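Local coordinates for protein SusD homolog (Bacteroides thetaiotaomicron VPI-5482, PDB 3FDH) that is a SusD/RagB-family protein that probably binds sugars at the bacterial outer membrane, at residues A[329-334]-A[365-370]; A[334-339]-A[422-427]. One frame throughout, in Å; residues are numbered along the deposited sequence.

Interaction 1: residues A[329-334]-A[365-370]; sequences PTLLMS and LLNAEN
Leu331 and Asn367 meet through a single methyl: CD1 of Leu331 comes within 3.5 Å of OD1 of Asn367, the two side chains pointing at one another. Traced outward, Asn367 begins with a CB about 5.0 Å from Leu331 CD1, too far to touch. With CG anti to the backbone N (chi1 176°), the amide is thrown forward from the helix, and its CG lies 3.9 Å from Leu331 CD1. That methyl stands well off the plane through CG, OD1 and ND2 of Asn367, so it meets the amide from outside its plane. At the tip, ND2 of Asn367 donates to Ser428 OG, a bond that fixes the rotation of the amide; Ser428 is also joined to Leu331 by a backbone hydrogen bond. The strand side here is a two-stranded antiparallel sheet, 330-331 beside 238-240; just past the strand, Leu332 and Met333 lie opposite the single residue Ala238, a classic beta bulge where the chain turns its corner. One helical turn beyond Asn367, the more exposed Asn370 sends ND2 to 4.0 Å from CD of Pro329, a loose contact against the proline ring.

Interaction 2: residues A[334-339]-A[422-427]; sequences SYHELM and LAMWGA
This is a buried van der Waals contact between the first turn of helix 335-348 and the C-terminal end of helix 412-423 with the loop that follows it. Four residues carry it, and no hydrogen bond crosses. Ala423 and Met424 both press on the CD2 corner of the His336 imidazole: CB of Ala423 is 4.0 Å from His336 CD2, and CG of Met424 reaches the ring at its edge, near the ring plane. His336 holds CG between the backbone N and the carbonyl carbon (chi1 50°), which turns the ring back over the helix start, where Ser334 OG lies 3.1 Å above the ring plane, over its centre. NE2 of His336 is hydrogen-bonded to Glu430 OE1, while OE2 of the same carboxylate is hydrogen-bonded to Ser334 OG, so Glu430 ties the ring and the cap together.

Beyond CG, Met424 (selenomethionine) bends at chi3 (72°) and lays CE across the extended Glu337 side chain, 3.8 Å from Glu337 OE1. That carboxylate oxygen is salt-bridged to Arg204. OE2 of Glu337 lies close to Glu433 OE2, a proximity that could favour a shared proton between the two acids.

Ser334 OG accepts from Glu337 N at 3.0 Å, with an N-H...O angle of 153°. The geometry is that of a serine N-cap opening a helix, packed against the C-terminal end of another in the largely helical, TPR-related fold of the SusD family.

From the N terminus, the chain runs through strand 330-331, turns a corner at Leu332 and reaches Ser334, shared by both interactions, which caps helix 335-348; helix 354-379 comes next. Interaction 1 closes a short, mostly helical loop by bringing that second helix back against the strand. Interaction 2 closes a longer loop of 82 intervening residues, joining the start of helix 335-348 to the end of helix 412-423. Their segments alternate along the sequence, so the two loops cross. The centres are 6 Å apart, and the sites touch directly: CE1 of His336 lies 3.6 Å from ND2 of Asn367, and CE of Met333 packs 3.6 Å from CD1 of Leu338.

Interaction 1: residues A[329-334]-A[365-370]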
# COMPACT_ATOMS: atom_id res chain seq x y z
N PRO A 329 -11.91 -3.25 -4.55
CA PRO A 329 -11.41 -1.87 -4.65
C PRO A 329 -9.95 -1.72 -4.31
O PRO A 329 -9.37 -2.52 -3.60
CB PRO A 329 -12.19 -1.10 -3.57
CG PRO A 329 -12.79 -2.18 -2.64
CD PRO A 329 -12.92 -3.42 -3.48
N THR A 330 -9.38 -0.66 -4.84
CA THR A 330 -8.04 -0.26 -4.50
C THR A 330 -8.18 0.68 -3.32
O THR A 330 -8.85 1.72 -3.39
CB THR A 330 -7.29 0.44 -5.64
OG1 THR A 330 -7.05 -0.48 -6.70
CG2 THR A 330 -5.96 0.99 -5.13
N LEU A 331 -7.56 0.29 -2.22
CA LEU A 331 -7.62 1.06 -0.97
C LEU A 331 -6.38 2.00 -0.88
O LEU A 331 -5.24 1.57 -0.63
CB LEU A 331 -7.76 0.12 0.24
CG LEU A 331 -8.99 -0.79 0.22
CD1 LEU A 331 -9.05 -1.65 1.51
CD2 LEU A 331 -10.23 0.01 -0.01
N LEU A 332 -6.62 3.29 -1.14
CA LEU A 332 -5.58 4.33 -1.01
C LEU A 332 -5.24 4.44 0.46
O LEU A 332 -4.10 4.72 0.83
CB LEU A 332 -5.97 5.66 -1.61
CG LEU A 332 -6.03 5.70 -3.14
CD1 LEU A 332 -6.33 7.14 -3.64
CD2 LEU A 332 -4.73 5.21 -3.77
N MSE A 333 -6.25 4.20 1.30
CA MSE A 333 -5.99 4.09 2.73
C MSE A 333 -7.20 3.50 3.38
O MSE A 333 -8.32 4.04 3.25
CB MSE A 333 -5.58 5.42 3.37
CG MSE A 333 -4.95 5.20 4.78
SE MSE A 333 -4.72 6.81 5.84
CE MSE A 333 -4.40 5.90 7.53
N SER A 334 -6.97 2.36 4.03
CA SER A 334 -8.04 1.60 4.67
C SER A 334 -8.37 1.99 6.10
O SER A 334 -7.57 2.57 6.84
CB SER A 334 -7.73 0.13 4.62
OG SER A 334 -6.59 -0.18 5.40
N LEU A 365 -10.04 -8.51 8.40
CA LEU A 365 -10.62 -9.80 8.05
C LEU A 365 -11.82 -9.62 7.13
O LEU A 365 -12.04 -10.41 6.23
CB LEU A 365 -11.02 -10.62 9.30
CG LEU A 365 -9.87 -11.46 9.87
CD1 LEU A 365 -10.08 -11.89 11.35
CD2 LEU A 365 -9.64 -12.70 8.98
N LEU A 366 -12.61 -8.59 7.39
CA LEU A 366 -13.85 -8.37 6.60
C LEU A 366 -13.47 -7.90 5.19
O LEU A 366 -14.11 -8.25 4.20
CB LEU A 366 -14.84 -7.42 7.30
CG LEU A 366 -15.46 -7.94 8.58
CD1 LEU A 366 -16.53 -6.96 9.13
CD2 LEU A 366 -16.10 -9.28 8.30
N ASN A 367 -12.34 -7.20 5.09
CA ASN A 367 -11.89 -6.70 3.79
C ASN A 367 -11.33 -7.88 2.99
O ASN A 367 -11.49 -7.98 1.79
CB ASN A 367 -10.81 -5.63 3.96
CG ASN A 367 -10.23 -5.16 2.66
OD1 ASN A 367 -10.95 -4.62 1.80
ND2 ASN A 367 -8.93 -5.39 2.48
N ALA A 368 -10.68 -8.78 3.72
CA ALA A 368 -10.11 -9.99 3.14
C ALA A 368 -11.22 -10.86 2.58
O ALA A 368 -11.15 -11.38 1.47
CB ALA A 368 -9.34 -10.78 4.21
N GLU A 369 -12.28 -11.00 3.37
CA GLU A 369 -13.41 -11.78 2.97
C GLU A 369 -14.09 -11.15 1.76
O GLU A 369 -14.56 -11.85 0.88
CB GLU A 369 -14.42 -11.91 4.11
CG GLU A 369 -15.70 -12.64 3.72
CD GLU A 369 -15.46 -14.10 3.29
OE1 GLU A 369 -14.83 -14.88 4.05
OE2 GLU A 369 -15.91 -14.49 2.21
N ASN A 370 -14.13 -9.83 1.73
CA ASN A 370 -14.72 -9.14 0.59
C ASN A 370 -13.99 -9.57 -0.67
O ASN A 370 -14.60 -9.96 -1.67
CB ASN A 370 -14.65 -7.62 0.74
CG ASN A 370 -15.48 -6.88 -0.31
OD1 ASN A 370 -16.69 -7.10 -0.43
ND2 ASN A 370 -14.83 -6.01 -1.06

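Interaction 2: residues A[334-339]-A[422-427]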
# COMPACT_ATOMS: atom_id res chain seq x y z
N SER A 334 -6.97 2.36 4.03
CA SER A 334 -8.04 1.60 4.67
C SER A 334 -8.37 1.99 6.10
O SER A 334 -7.57 2.57 6.84
CB SER A 334 -7.73 0.13 4.62
OG SER A 334 -6.59 -0.18 5.40
N TYR A 335 -9.60 1.65 6.47
CA TYR A 335 -10.02 1.86 7.82
C TYR A 335 -9.18 1.00 8.73
O TYR A 335 -8.75 1.44 9.80
CB TYR A 335 -11.50 1.53 7.98
CG TYR A 335 -12.01 1.56 9.41
CD1 TYR A 335 -12.06 2.72 10.15
CD2 TYR A 335 -12.49 0.39 10.01
CE1 TYR A 335 -12.53 2.71 11.46
CE2 TYR A 335 -12.98 0.38 11.29
CZ TYR A 335 -13.00 1.53 12.01
OH TYR A 335 -13.53 1.48 13.29
N HIS A 336 -8.87 -0.22 8.29
CA HIS A 336 -8.08 -1.12 9.14
C HIS A 336 -6.70 -0.55 9.36
O HIS A 336 -6.20 -0.61 10.47
CB HIS A 336 -8.04 -2.63 8.71
CG HIS A 336 -7.69 -2.88 7.28
ND1 HIS A 336 -8.65 -2.86 6.28
CD2 HIS A 336 -6.51 -3.20 6.69
CE1 HIS A 336 -8.05 -3.14 5.13
NE2 HIS A 336 -6.76 -3.33 5.35
N GLU A 337 -6.11 0.02 8.32
CA GLU A 337 -4.78 0.63 8.48
C GLU A 337 -4.86 1.74 9.52
O GLU A 337 -3.99 1.89 10.37
CB GLU A 337 -4.22 1.22 7.17
CG GLU A 337 -2.96 1.98 7.45
CD GLU A 337 -2.38 2.75 6.27
OE1 GLU A 337 -2.74 2.56 5.09
OE2 GLU A 337 -1.57 3.63 6.57
N LEU A 338 -5.93 2.49 9.49
CA LEU A 338 -6.06 3.62 10.43
C LEU A 338 -6.17 3.10 11.87
O LEU A 338 -5.65 3.68 12.83
CB LEU A 338 -7.26 4.49 10.06
CG LEU A 338 -7.42 5.79 10.83
CD1 LEU A 338 -6.41 6.80 10.35
CD2 LEU A 338 -8.89 6.28 10.69
N MSE A 339 -6.83 1.98 12.01
CA MSE A 339 -7.02 1.40 13.36
C MSE A 339 -5.74 0.78 13.88
O MSE A 339 -5.52 0.73 15.09
CB MSE A 339 -8.18 0.40 13.41
CG MSE A 339 -9.57 1.04 13.14
SE MSE A 339 -10.03 2.46 14.40
CE MSE A 339 -9.45 3.97 13.54
N LEU A 422 -0.64 -8.95 8.58
CA LEU A 422 -1.57 -9.96 8.08
C LEU A 422 -2.83 -9.37 7.45
O LEU A 422 -3.36 -9.90 6.47
CB LEU A 422 -1.96 -10.96 9.20
CG LEU A 422 -0.75 -11.79 9.66
CD1 LEU A 422 -1.23 -12.67 10.84
CD2 LEU A 422 -0.20 -12.67 8.54
N ALA A 423 -3.30 -8.25 8.02
CA ALA A 423 -4.49 -7.55 7.49
C ALA A 423 -4.31 -6.91 6.12
O ALA A 423 -5.23 -6.78 5.34
CB ALA A 423 -4.95 -6.46 8.45
N MSE A 424 -3.09 -6.52 5.87
CA MSE A 424 -2.71 -5.70 4.69
C MSE A 424 -2.24 -6.52 3.47
O MSE A 424 -1.91 -6.02 2.41
CB MSE A 424 -1.81 -4.56 5.15
CG MSE A 424 -2.55 -3.60 5.99
SE MSE A 424 -1.64 -2.04 6.63
CE MSE A 424 -1.46 -0.99 4.99
N TRP A 425 -2.40 -7.82 3.65
CA TRP A 425 -2.27 -8.82 2.57
C TRP A 425 -3.63 -8.88 1.86
O TRP A 425 -4.66 -9.05 2.48
CB TRP A 425 -2.01 -10.19 3.17
CG TRP A 425 -2.02 -11.32 2.23
CD1 TRP A 425 -1.36 -11.38 1.03
CD2 TRP A 425 -2.62 -12.60 2.42
NE1 TRP A 425 -1.54 -12.60 0.43
CE2 TRP A 425 -2.34 -13.37 1.25
CE3 TRP A 425 -3.39 -13.19 3.45
CZ2 TRP A 425 -2.76 -14.67 1.11
CZ3 TRP A 425 -3.85 -14.46 3.28
CH2 TRP A 425 -3.51 -15.21 2.12
N GLY A 426 -3.59 -8.78 0.56
CA GLY A 426 -4.77 -8.82 -0.27
C GLY A 426 -4.62 -8.32 -1.70
O GLY A 426 -3.50 -8.28 -2.25
N ALA A 427 -5.75 -7.92 -2.25
CA ALA A 427 -5.88 -7.36 -3.62
C ALA A 427 -6.13 -5.86 -3.54
O ALA A 427 -6.48 -5.20 -4.54
CB ALA A 427 -7.08 -8.07 -4.37